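Local coordinates for protein microbial serine proteinases; subtilisin (Bacillus subtilis, PDB 2GKO) that probably hydrolyses peptide bonds in proteins as a psychrophilic, calcium-loaded serine protease of the subtilisin family, at residues A1-P7 against S87-G91; A12-N16 against F305-Q309; L19-S23 against Y90-E95; N38-L44 against T236-Y242. All coordinates share one frame. Residues are numbered along the deposited sequence.

Contact 1 (A1-P7 against S87-G91); sequences AASQSTP and SGVYG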
loop_
_atom_site.group_PDB
_atom_site.type_symbol
_atom_site.label_atom_id
_atom_site.label_comp_id
_atom_site.label_asym_id
_atom_site.label_seq_id
_atom_site.Cartn_x
_atom_site.Cartn_y
_atom_site.Cartn_z
ATOM N N ALA A 1 24.740 -3.969 -4.481
ATOM C CA ALA A 1 24.024 -3.255 -3.381
ATOM C C ALA A 1 23.068 -2.207 -3.950
ATOM O O ALA A 1 23.026 -1.987 -5.166
ATOM C CB ALA A 1 25.029 -2.596 -2.435
ATOM N N ALA A 2 22.308 -1.564 -3.063
ATOM C CA ALA A 2 21.406 -0.475 -3.459
ATOM C C ALA A 2 22.216 0.789 -3.671
ATOM O O ALA A 2 23.287 0.944 -3.092
ATOM C CB ALA A 2 20.336 -0.243 -2.393
ATOM N N SER A 3 21.714 1.679 -4.515
ATOM C CA SER A 3 22.309 3.008 -4.680
ATOM C C SER A 3 21.614 4.039 -3.783
ATOM O O SER A 3 22.027 5.201 -3.732
ATOM C CB SER A 3 22.253 3.447 -6.151
ATOM O OG SER A 3 20.923 3.475 -6.646
ATOM N N GLN A 4 20.541 3.618 -3.110
ATOM C CA GLN A 4 19.854 4.426 -2.105
ATOM C C GLN A 4 19.493 3.571 -0.904
ATOM O O GLN A 4 19.095 2.418 -1.047
ATOM C CB GLN A 4 18.584 5.075 -2.679
ATOM C CG GLN A 4 18.777 5.703 -4.050
ATOM C CD GLN A 4 17.549 6.453 -4.552
ATOM O OE1 GLN A 4 17.342 6.574 -5.774
ATOM N NE2 GLN A 4 16.769 6.991 -3.630
ATOM N N SER A 5 19.670 4.120 0.285
ATOM C CA SER A 5 19.253 3.461 1.519
ATOM C C SER A 5 17.820 3.850 1.848
ATOM O O SER A 5 16.992 2.997 2.133
ATOM C CB SER A 5 20.174 3.852 2.680
ATOM O OG SER A 5 21.515 3.451 2.400
ATOM N N THR A 6 17.544 5.153 1.813
ATOM C CA THR A 6 16.240 5.711 2.141
ATOM C C THR A 6 15.831 6.643 1.017
ATOM O O THR A 6 16.215 7.809 0.956
ATOM C CB THR A 6 16.270 6.427 3.479
ATOM O OG1 THR A 6 17.354 7.373 3.482
ATOM C CG2 THR A 6 16.604 5.420 4.582
ATOM N N PRO A 7 15.092 6.093 0.066
ATOM C CA PRO A 7 14.495 6.886 -1.004
ATOM C C PRO A 7 13.677 8.080 -0.539
ATOM O O PRO A 7 13.232 8.149 0.609
ATOM C CB PRO A 7 13.586 5.859 -1.675
ATOM C CG PRO A 7 14.332 4.587 -1.512
ATOM C CD PRO A 7 14.825 4.652 -0.113
ATOM N N SER A 87 23.645 -2.403 3.397
ATOM C CA SER A 87 23.864 -1.631 2.168
ATOM C C SER A 87 22.665 -1.570 1.221
ATOM O O SER A 87 22.741 -0.957 0.164
ATOM C CB SER A 87 25.032 -2.243 1.393
ATOM O OG SER A 87 26.210 -2.121 2.170
ATOM N N GLY A 88 21.575 -2.238 1.578
ATOM C CA GLY A 88 20.403 -2.243 0.722
ATOM C C GLY A 88 19.409 -1.139 1.012
ATOM O O GLY A 88 19.661 -0.209 1.788
ATOM N N VAL A 89 18.246 -1.246 0.364
ATOM C CA VAL A 89 17.173 -0.292 0.532
ATOM C C VAL A 89 16.275 -0.635 1.728
ATOM O O VAL A 89 16.120 -1.804 2.077
ATOM C CB VAL A 89 16.339 -0.159 -0.795
ATOM C CG1 VAL A 89 15.350 -1.315 -0.963
ATOM C CG2 VAL A 89 15.628 1.187 -0.854
ATOM N N TYR A 90 15.717 0.397 2.343
ATOM C CA TYR A 90 14.835 0.312 3.484
ATOM C C TYR A 90 13.435 0.740 3.060
ATOM O O TYR A 90 13.268 1.717 2.321
ATOM C CB TYR A 90 15.304 1.243 4.603
ATOM C CG TYR A 90 16.502 0.739 5.361
ATOM C CD1 TYR A 90 17.789 1.092 4.963
ATOM C CD2 TYR A 90 16.351 -0.070 6.467
ATOM C CE1 TYR A 90 18.910 0.627 5.680
ATOM C CE2 TYR A 90 17.456 -0.540 7.178
ATOM C CZ TYR A 90 18.716 -0.186 6.781
ATOM O OH TYR A 90 19.782 -0.671 7.530
ATOM N N GLY A 91 12.445 -0.006 3.533
ATOM C CA GLY A 91 11.060 0.388 3.445
ATOM C C GLY A 91 10.561 0.906 4.773
ATOM O O GLY A 91 11.301 1.056 5.757
HETATM O O HOH W 1 21.672 0.901 3.053
HETATM O O HOH W 2 23.497 1.985 0.451
#

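Contact 2 (A12-N16 against F305-Q309); sequences AIYNN and FAKVQ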
loop_
_atom_site.group_PDB
_atom_site.type_symbol
_atom_site.label_atom_id
_atom_site.label_comp_id
_atom_site.label_asym_id
_atom_site.label_seq_id
_atom_site.Cartn_x
_atom_site.Cartn_y
_atom_site.Cartn_z
ATOM N N ALA A 12 10.424 11.152 3.216
ATOM C CA ALA A 12 9.228 11.985 3.344
ATOM C C ALA A 12 8.235 11.474 4.365
ATOM O O ALA A 12 7.762 12.216 5.219
ATOM C CB ALA A 12 8.563 12.168 2.005
ATOM N N ILE A 13 7.902 10.189 4.313
ATOM C CA ILE A 13 6.952 9.667 5.262
ATOM C C ILE A 13 7.551 9.580 6.697
ATOM O O ILE A 13 6.805 9.661 7.660
ATOM C CB ILE A 13 6.306 8.318 4.758
ATOM C CG1 ILE A 13 5.013 8.021 5.498
ATOM C CG2 ILE A 13 7.249 7.141 4.856
ATOM C CD1 ILE A 13 4.130 6.979 4.768
ATOM N N TYR A 14 8.868 9.442 6.806
ATOM C CA TYR A 14 9.559 9.443 8.105
ATOM C C TYR A 14 9.776 10.875 8.590
ATOM O O TYR A 14 10.048 11.091 9.784
ATOM C CB TYR A 14 10.917 8.715 8.029
ATOM C CG TYR A 14 10.784 7.293 8.494
ATOM C CD1 TYR A 14 11.183 6.914 9.767
ATOM C CD2 TYR A 14 10.165 6.344 7.690
ATOM C CE1 TYR A 14 11.004 5.600 10.215
ATOM C CE2 TYR A 14 9.978 5.044 8.127
ATOM C CZ TYR A 14 10.404 4.672 9.388
ATOM O OH TYR A 14 10.214 3.387 9.815
ATOM N N ASN A 15 9.646 11.829 7.673
ATOM C CA ASN A 15 9.852 13.262 7.968
ATOM C C ASN A 15 11.250 13.507 8.533
ATOM O O ASN A 15 11.416 14.104 9.592
ATOM C CB ASN A 15 8.745 13.766 8.891
ATOM C CG ASN A 15 8.550 15.296 8.833
ATOM O OD1 ASN A 15 7.648 15.809 9.478
ATOM N ND2 ASN A 15 9.387 16.001 8.074
ATOM N N ASN A 16 12.254 13.047 7.804
ATOM C CA ASN A 16 13.648 13.239 8.176
ATOM C C ASN A 16 14.528 13.229 6.938
ATOM O O ASN A 16 14.679 12.196 6.281
ATOM C CB ASN A 16 14.074 12.142 9.159
ATOM C CG ASN A 16 15.492 12.310 9.660
ATOM O OD1 ASN A 16 16.276 13.084 9.123
ATOM N ND2 ASN A 16 15.832 11.558 10.703
ATOM N N PHE A 305 -1.516 13.615 4.380
ATOM C CA PHE A 305 -0.344 12.762 4.260
ATOM C C PHE A 305 0.034 12.256 5.664
ATOM O O PHE A 305 0.683 12.979 6.442
ATOM C CB PHE A 305 0.788 13.603 3.642
ATOM C CG PHE A 305 2.116 12.882 3.452
ATOM C CD1 PHE A 305 3.237 13.587 3.034
ATOM C CD2 PHE A 305 2.250 11.517 3.659
ATOM C CE1 PHE A 305 4.450 12.969 2.849
ATOM C CE2 PHE A 305 3.476 10.901 3.471
ATOM C CZ PHE A 305 4.557 11.599 3.064
ATOM N N ALA A 306 -0.400 11.036 5.996
ATOM C CA ALA A 306 -0.020 10.423 7.272
ATOM C C ALA A 306 1.470 10.121 7.270
ATOM O O ALA A 306 2.005 9.531 6.330
ATOM C CB ALA A 306 -0.822 9.185 7.544
ATOM N N LYS A 307 2.147 10.539 8.346
ATOM C CA LYS A 307 3.566 10.363 8.527
ATOM C C LYS A 307 3.888 9.660 9.858
ATOM O O LYS A 307 3.022 9.456 10.703
ATOM C CB LYS A 307 4.246 11.737 8.519
ATOM C CG LYS A 307 4.151 12.506 7.204
ATOM C CD LYS A 307 4.983 13.771 7.259
ATOM C CE LYS A 307 4.557 14.814 6.234
ATOM N NZ LYS A 307 5.422 16.048 6.333
ATOM N N VAL A 308 5.157 9.320 10.003
ATOM C CA VAL A 308 5.704 8.772 11.237
ATOM C C VAL A 308 5.706 9.836 12.338
ATOM O O VAL A 308 5.421 9.532 13.491
ATOM C CB VAL A 308 7.135 8.282 10.987
ATOM C CG1 VAL A 308 7.858 7.904 12.295
ATOM C CG2 VAL A 308 7.117 7.086 10.034
ATOM N N GLN A 309 6.051 11.062 11.974
ATOM C CA GLN A 309 6.261 12.140 12.961
ATOM C C GLN A 309 5.941 13.500 12.337
ATOM O O GLN A 309 6.026 13.667 11.114
ATOM C CB GLN A 309 7.707 12.089 13.528
ATOM C CG GLN A 309 8.752 12.946 12.772
ATOM C CD GLN A 309 10.229 12.638 13.112
ATOM O OE1 GLN A 309 11.143 13.030 12.354
ATOM N NE2 GLN A 309 10.465 11.985 14.241
HETATM O O HOH W 3 7.701 14.889 5.308
#

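Contact 3 (L19-S23 against Y90-E95); sequences LTSTS and YGVAPE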
loop_
_atom_site.group_PDB
_atom_site.type_symbol
_atom_site.label_atom_id
_atom_site.label_comp_id
_atom_site.label_asym_id
_atom_site.label_seq_id
_atom_site.Cartn_x
_atom_site.Cartn_y
_atom_site.Cartn_z
ATOM N N LEU A 19 17.601 10.685 7.170
ATOM C CA LEU A 19 17.318 9.308 7.573
ATOM C C LEU A 19 18.246 8.335 6.862
ATOM O O LEU A 19 18.377 8.397 5.661
ATOM C CB LEU A 19 15.857 8.971 7.212
ATOM C CG LEU A 19 15.262 7.737 7.874
ATOM C CD1 LEU A 19 14.771 7.983 9.266
ATOM C CD2 LEU A 19 14.113 7.203 7.003
ATOM N N THR A 20 18.897 7.442 7.612
ATOM C CA THR A 20 19.768 6.423 7.024
ATOM C C THR A 20 19.212 5.008 7.135
ATOM O O THR A 20 19.714 4.111 6.473
ATOM C CB THR A 20 21.150 6.455 7.701
ATOM O OG1 THR A 20 20.979 6.440 9.123
ATOM C CG2 THR A 20 21.832 7.775 7.420
ATOM N N SER A 21 18.216 4.819 7.992
ATOM C CA SER A 21 17.557 3.518 8.134
ATOM C C SER A 21 16.191 3.686 8.775
ATOM O O SER A 21 15.871 4.729 9.355
ATOM C CB SER A 21 18.417 2.544 8.959
ATOM O OG SER A 21 18.470 2.936 10.318
ATOM N N THR A 22 15.373 2.640 8.666
ATOM C CA THR A 22 14.032 2.663 9.212
ATOM C C THR A 22 13.899 1.609 10.302
ATOM O O THR A 22 14.845 0.865 10.596
ATOM C CB THR A 22 12.988 2.409 8.093
ATOM O OG1 THR A 22 13.339 1.208 7.393
ATOM C CG2 THR A 22 13.046 3.526 7.031
ATOM N N SER A 23 12.706 1.554 10.887
ATOM C CA SER A 23 12.418 0.645 11.979
ATOM C C SER A 23 10.933 0.367 12.111
ATOM O O SER A 23 10.084 1.111 11.595
ATOM C CB SER A 23 12.930 1.243 13.307
ATOM O OG SER A 23 12.178 2.391 13.669
ATOM N N TYR A 90 15.717 0.397 2.343
ATOM C CA TYR A 90 14.835 0.312 3.484
ATOM C C TYR A 90 13.435 0.740 3.060
ATOM O O TYR A 90 13.268 1.717 2.321
ATOM C CB TYR A 90 15.304 1.243 4.603
ATOM C CG TYR A 90 16.502 0.739 5.361
ATOM C CD1 TYR A 90 17.789 1.092 4.963
ATOM C CD2 TYR A 90 16.351 -0.070 6.467
ATOM C CE1 TYR A 90 18.910 0.627 5.680
ATOM C CE2 TYR A 90 17.456 -0.540 7.178
ATOM C CZ TYR A 90 18.716 -0.186 6.781
ATOM O OH TYR A 90 19.782 -0.671 7.530
ATOM N N GLY A 91 12.445 -0.006 3.533
ATOM C CA GLY A 91 11.060 0.388 3.445
ATOM C C GLY A 91 10.561 0.906 4.773
ATOM O O GLY A 91 11.301 1.056 5.757
ATOM N N VAL A 92 9.276 1.174 4.812
ATOM C CA VAL A 92 8.693 1.913 5.914
ATOM C C VAL A 92 8.695 1.097 7.220
ATOM O O VAL A 92 8.958 1.640 8.306
ATOM C CB VAL A 92 7.241 2.404 5.580
ATOM C CG1 VAL A 92 6.618 3.074 6.771
ATOM C CG2 VAL A 92 7.240 3.357 4.392
ATOM N N ALA A 93 8.396 -0.201 7.120
ATOM C CA ALA A 93 8.247 -1.082 8.301
ATOM C C ALA A 93 9.149 -2.304 8.117
ATOM O O ALA A 93 8.663 -3.408 7.826
ATOM C CB ALA A 93 6.812 -1.508 8.457
ATOM N N PRO A 94 10.455 -2.145 8.301
ATOM C CA PRO A 94 11.412 -3.213 7.980
ATOM C C PRO A 94 11.370 -4.429 8.908
ATOM O O PRO A 94 12.066 -5.401 8.623
ATOM C CB PRO A 94 12.758 -2.502 8.105
ATOM C CG PRO A 94 12.506 -1.484 9.181
ATOM C CD PRO A 94 11.141 -0.936 8.803
ATOM N N GLU A 95 10.624 -4.349 9.997
ATOM C CA GLU A 95 10.441 -5.499 10.892
ATOM C C GLU A 95 9.123 -6.235 10.668
ATOM O O GLU A 95 8.862 -7.237 11.316
ATOM C CB GLU A 95 10.476 -5.051 12.328
ATOM C CG GLU A 95 11.817 -4.433 12.705
ATOM C CD GLU A 95 11.797 -3.839 14.095
ATOM O OE1 GLU A 95 11.382 -4.527 15.034
ATOM O OE2 GLU A 95 12.203 -2.668 14.244
#

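Contact 4 (N38-L44 against T236-Y242); sequences NTNHPDL and TWFDGGY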
loop_
_atom_site.group_PDB
_atom_site.type_symbol
_atom_site.label_atom_id
_atom_site.label_comp_id
_atom_site.label_asym_id
_atom_site.label_seq_id
_atom_site.Cartn_x
_atom_site.Cartn_y
_atom_site.Cartn_z
ATOM N N ASN A 38 10.030 -11.532 -5.331
ATOM C CA ASN A 38 11.267 -12.267 -5.289
ATOM C C ASN A 38 11.683 -12.416 -3.825
ATOM O O ASN A 38 12.250 -11.516 -3.233
ATOM C CB ASN A 38 12.361 -11.585 -6.135
ATOM C CG ASN A 38 13.686 -12.332 -6.075
ATOM O OD1 ASN A 38 13.814 -13.343 -5.388
ATOM N ND2 ASN A 38 14.682 -11.827 -6.800
ATOM N N THR A 39 11.403 -13.594 -3.270
ATOM C CA THR A 39 11.648 -13.906 -1.864
ATOM C C THR A 39 13.147 -14.139 -1.566
ATOM O O THR A 39 13.517 -14.319 -0.421
ATOM C CB THR A 39 10.853 -15.176 -1.447
ATOM O OG1 THR A 39 11.148 -16.256 -2.340
ATOM C CG2 THR A 39 9.362 -14.952 -1.563
ATOM N N ASN A 40 13.979 -14.160 -2.597
ATOM C CA ASN A 40 15.419 -14.187 -2.407
ATOM C C ASN A 40 16.070 -12.830 -2.556
ATOM O O ASN A 40 17.302 -12.745 -2.506
ATOM C CB ASN A 40 16.058 -15.135 -3.394
ATOM C CG ASN A 40 15.616 -16.566 -3.173
ATOM O OD1 ASN A 40 15.519 -17.015 -2.030
ATOM N ND2 ASN A 40 15.332 -17.284 -4.256
ATOM N N HIS A 41 15.286 -11.764 -2.720
ATOM C CA HIS A 41 15.896 -10.449 -2.819
ATOM C C HIS A 41 16.580 -10.213 -1.482
ATOM O O HIS A 41 15.973 -10.387 -0.424
ATOM C CB HIS A 41 14.880 -9.345 -3.072
ATOM C CG HIS A 41 15.504 -8.056 -3.491
ATOM N ND1 HIS A 41 16.230 -7.272 -2.620
ATOM C CD2 HIS A 41 15.589 -7.460 -4.700
ATOM C CE1 HIS A 41 16.688 -6.218 -3.274
ATOM N NE2 HIS A 41 16.300 -6.299 -4.533
ATOM N N PRO A 42 17.845 -9.791 -1.494
ATOM C CA PRO A 42 18.561 -9.604 -0.229
ATOM C C PRO A 42 17.923 -8.640 0.753
ATOM O O PRO A 42 18.136 -8.768 1.942
ATOM C CB PRO A 42 19.935 -9.046 -0.656
ATOM C CG PRO A 42 19.933 -8.929 -2.088
ATOM C CD PRO A 42 18.690 -9.557 -2.667
ATOM N N ASP A 43 17.166 -7.671 0.257
ATOM C CA ASP A 43 16.523 -6.698 1.128
ATOM C C ASP A 43 15.113 -7.101 1.539
ATOM O O ASP A 43 14.475 -6.363 2.266
ATOM C CB ASP A 43 16.439 -5.338 0.449
ATOM C CG ASP A 43 17.778 -4.812 0.005
ATOM O OD1 ASP A 43 18.824 -5.259 0.533
ATOM O OD2 ASP A 43 17.858 -3.951 -0.876
ATOM N N LEU A 44 14.668 -8.281 1.114
ATOM C CA LEU A 44 13.322 -8.795 1.480
ATOM C C LEU A 44 13.319 -10.154 2.139
ATOM O O LEU A 44 12.428 -10.449 2.911
ATOM C CB LEU A 44 12.417 -8.876 0.244
ATOM C CG LEU A 44 12.149 -7.575 -0.496
ATOM C CD1 LEU A 44 11.378 -7.835 -1.783
ATOM C CD2 LEU A 44 11.366 -6.642 0.395
ATOM N N THR A 236 13.023 -2.223 -4.551
ATOM C CA THR A 236 13.459 -3.542 -4.992
ATOM C C THR A 236 12.757 -3.997 -6.283
ATOM O O THR A 236 11.626 -3.560 -6.590
ATOM C CB THR A 236 13.186 -4.529 -3.838
ATOM O OG1 THR A 236 11.846 -4.366 -3.340
ATOM C CG2 THR A 236 14.085 -4.231 -2.634
ATOM N N TRP A 237 13.415 -4.859 -7.051
ATOM C CA TRP A 237 12.855 -5.373 -8.311
ATOM C C TRP A 237 13.010 -6.881 -8.389
ATOM O O TRP A 237 13.811 -7.475 -7.645
ATOM C CB TRP A 237 13.506 -4.700 -9.501
ATOM C CG TRP A 237 12.728 -4.697 -10.797
ATOM C CD1 TRP A 237 13.128 -5.232 -11.975
ATOM C CD2 TRP A 237 11.473 -4.056 -11.047
ATOM N NE1 TRP A 237 12.181 -4.998 -12.936
ATOM C CE2 TRP A 237 11.168 -4.270 -12.401
ATOM C CE3 TRP A 237 10.555 -3.354 -10.255
ATOM C CZ2 TRP A 237 10.000 -3.795 -12.991
ATOM C CZ3 TRP A 237 9.402 -2.878 -10.848
ATOM C CH2 TRP A 237 9.147 -3.101 -12.195
ATOM N N PHE A 238 12.239 -7.506 -9.280
ATOM C CA PHE A 238 12.102 -8.954 -9.260
ATOM C C PHE A 238 13.418 -9.658 -9.572
ATOM O O PHE A 238 13.568 -10.833 -9.235
ATOM C CB PHE A 238 11.033 -9.432 -10.245
ATOM C CG PHE A 238 11.489 -9.457 -11.668
ATOM C CD1 PHE A 238 12.080 -10.596 -12.193
ATOM C CD2 PHE A 238 11.390 -8.334 -12.486
ATOM C CE1 PHE A 238 12.570 -10.621 -13.501
ATOM C CE2 PHE A 238 11.881 -8.375 -13.808
ATOM C CZ PHE A 238 12.453 -9.510 -14.305
ATOM N N ASP A 239 14.325 -8.965 -10.266
ATOM C CA ASP A 239 15.616 -9.566 -10.621
ATOM C C ASP A 239 16.650 -9.600 -9.492
ATOM O O ASP A 239 17.756 -10.110 -9.695
ATOM C CB ASP A 239 16.201 -8.909 -11.877
ATOM C CG ASP A 239 16.462 -7.437 -11.715
ATOM O OD1 ASP A 239 16.081 -6.853 -10.665
ATOM O OD2 ASP A 239 17.032 -6.763 -12.608
ATOM N N GLY A 240 16.302 -9.078 -8.322
ATOM C CA GLY A 240 17.246 -8.995 -7.213
ATOM C C GLY A 240 17.960 -7.666 -7.171
ATOM O O GLY A 240 18.761 -7.415 -6.250
ATOM N N GLY A 241 17.664 -6.820 -8.153
ATOM C CA GLY A 241 18.156 -5.468 -8.192
ATOM C C GLY A 241 17.075 -4.493 -7.782
ATOM O O GLY A 241 16.319 -4.749 -6.851
ATOM N N TYR A 242 17.043 -3.354 -8.470
ATOM C CA TYR A 242 16.202 -2.222 -8.084
ATOM C C TYR A 242 15.597 -1.565 -9.325
ATOM O O TYR A 242 15.967 -1.859 -10.467
ATOM C CB TYR A 242 17.013 -1.209 -7.248
ATOM C CG TYR A 242 17.672 -1.859 -6.053
ATOM C CD1 TYR A 242 18.927 -2.478 -6.181
ATOM C CD2 TYR A 242 17.041 -1.898 -4.833
ATOM C CE1 TYR A 242 19.509 -3.132 -5.121
ATOM C CE2 TYR A 242 17.626 -2.543 -3.755
ATOM C CZ TYR A 242 18.868 -3.151 -3.920
ATOM O OH TYR A 242 19.449 -3.787 -2.874
#

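Contact 1 (A1-P7 against S87-G91)
This is a loop-to-loop contact between the N-terminal arm of the chain and the segment 87-91, which lies between helix 71-80 and strand 97-102. The two backbones run in the same direction. The CA atoms of Ala2 and Gly88 lie 4.6 Å apart, and those of Ser5 and Val89 4.4 Å apart. Two backbone hydrogen bonds join the segments. Tyr90 N donates to Ser5 O at 2.9 Å. Ala2 N reaches Ser87 O at 3.3 Å, and this bond is weak. Between them two waters bridge the gap. Ser5 OG donates to one at 2.6 Å, and that water donates to Gly88 O at 2.6 Å. The other water donates to both Ser5 OG and Ser87 O, each at 3.1 Å. The setting is the alpha/beta subtilisin fold, where the residues ahead of the first helix, 8-14, lie against the loop that follows helix 71-80. Pro7 is the N-cap of that first helix. Its CD packs on Val89 CG2 at 3.6 Å, while Ala2 CB meets Val89 CB at 4.3 Å, so Val89 touches the arm near both its ends. Ala2 and Val89 also touch the hairpin strands 233-236 and 242-245. Val89 N is held by Asp43. Thr6 OG1 turns to the backbone oxygen of Leu19. The buried Gln4 O has no hydrogen-bond partner in the model.

Contact 2 (A12-N16 against F305-Q309)
The C-terminal tail packs against the end of the first helix through side chains and one backbone hydrogen bond. Val308, with chi1 t, points toward the helix. Its CG2 sits almost straight over the Tyr14 ring, 3.8 Å from the centroid and 5° off the normal, which is a CH-pi contact. The Tyr14 chi1 of -97° lies between the rotamer wells, and at this angle the ring turns one face to Val308 CG2. Ile13 is in the tt rotamer, and its CG1 meets Phe305 CE2 at 3.8 Å. Phe305, with chi1 t, also brings CZ to 4.2 Å from Ala12 CB. Lys307 leaves its backbone with chi1 m and is then fully extended. Its NZ reaches a water at 2.8 Å, and that water donates to Ala12 O at 2.7 Å. The helix stops in a Schellman motif, with Asn15 as the C-prime residue at positive phi. Beyond this point the helix offers no further turn, and Ile13 O instead accepts a straight hydrogen bond from Val308 N at 2.9 Å. Asn15 and Gln309 also pack together, with Asn15 CB 4.0 Å from Gln309 CG. The tail packs on both helix 8-14 and helix 248-265, whose Leu258 touches Ile13, Ala306 and Val308. Arg281 of helix 271-283 bonds to Lys307 O, and Tyr14 OH bonds to Val92 O in the loop before strand 97-102.

Contact 3 (L19-S23 against Y90-E95)
Two loops of the alpha/beta subtilisin fold meet here. Segment 90-95 belongs to the return loop of a beta-alpha-beta crossover, in which helix 71-80 connects strand 48-53 to the parallel strand 97-102. Segment 19-23 leads from helix 8-14 to strand 29-34. Thr22 has the largest buried area, 80 Å². Its CB points toward the crossover loop, and its chi1 is p. Its OG1 donates to Gly91 O at 2.6 Å, a short hydrogen bond. The same OG1 also touches Tyr90 CD2 at 3.4 Å and Pro94 CG at 3.3 Å. Tyr90 comes next with 66 Å². Its side chain lies along segment 19-23, so that it touches three successive residues, Thr20, Ser21 and Thr22. Thr20 O is 3.7 Å from Tyr90 CE1. Ser21 lies over one face of the ring. Ser23, with 57 Å², meets this loop through packing, without a hydrogen bond across the segments. Its N lies 3.5 Å from Pro94 CG, and its CB 4.1 Å from Glu95 OE2. Glu95 OE2 has its hydrogen bond with Gly24 N, just beyond the segment. Ser23 O binds Lys261 of helix 248-265. Tyr14 of helix 8-14 links both loops through Ser23 N and Val92 O. The contact on the Tyr90 face is a CH-pi interaction, with Ser21 CB 3.8 Å from the ring centroid and 21° off the normal.

Contact 4 (N38-L44 against T236-Y242)
Tyr242 OH donates to Asp43 OD2 at 2.6 Å, the shortest polar contact between these segments. His41 NE2 donates to Gly241 O at 2.8 Å. The imidazole is fixed on its other side too, since Asp43 N donates to His41 ND1 at 3.1 Å. Asn38 ND2 adds a weak bond to Phe238 O at 2.9 Å. Its OD1 meanwhile accepts from Asn40 N at 2.9 Å in an Asx turn, within a type I turn from Asn38 to His41. The partner segment is the end of a beta hairpin. It has a type I turn from Trp237 to Gly240 with a G1 bulge: Gly240 N bonds to Trp237 O at 3.0 Å, and Trp237 N to Gly241 O at 2.9 Å. Gly241 O serves both the hairpin and His41. Gly240 has a phi of 94°, at which a side chain would jam against the preceding carbonyl. Around these bonds the His41 ring is packed on two sides. Thr236 CG2 lies over one face, 3.6 Å from the centroid. The ring's edge meets the Tyr242 face in an offset edge-to-face pair, centroids 5.2 Å apart. Leu44 CD1 lies 3.8 Å from Thr236 OG1. The contact thus ties the loop between strands 29-34 and 48-53 to the hairpin 233-245. Helix 71-80 lies alongside, and its Thr73 bonds to Thr236 OG1 and Asn38 N.

Overall arrangement
Contacts 1 and 3 share Tyr90 and Gly91, and their centres are 9 Å apart. Thr6 OG1 to Leu19 O, at 2.6 Å, joins them directly. Contact 1 also touches contact 4, 12 Å away between centres, where Val89 N lies 3.0 Å from Asp43 OD2. Tyr14 OH to Val92 O, at 2.6 Å, connects contact 2 to contact 3. The four thus form a chain in the order 4, 1, 3, 2, whose end members have centres about 25 Å apart. Contact 4 comes close to the active site: the Trp237 side chain is about 6 Å from the bound phenylmethanesulfonic acid, whose pocket includes His71 and Ser249.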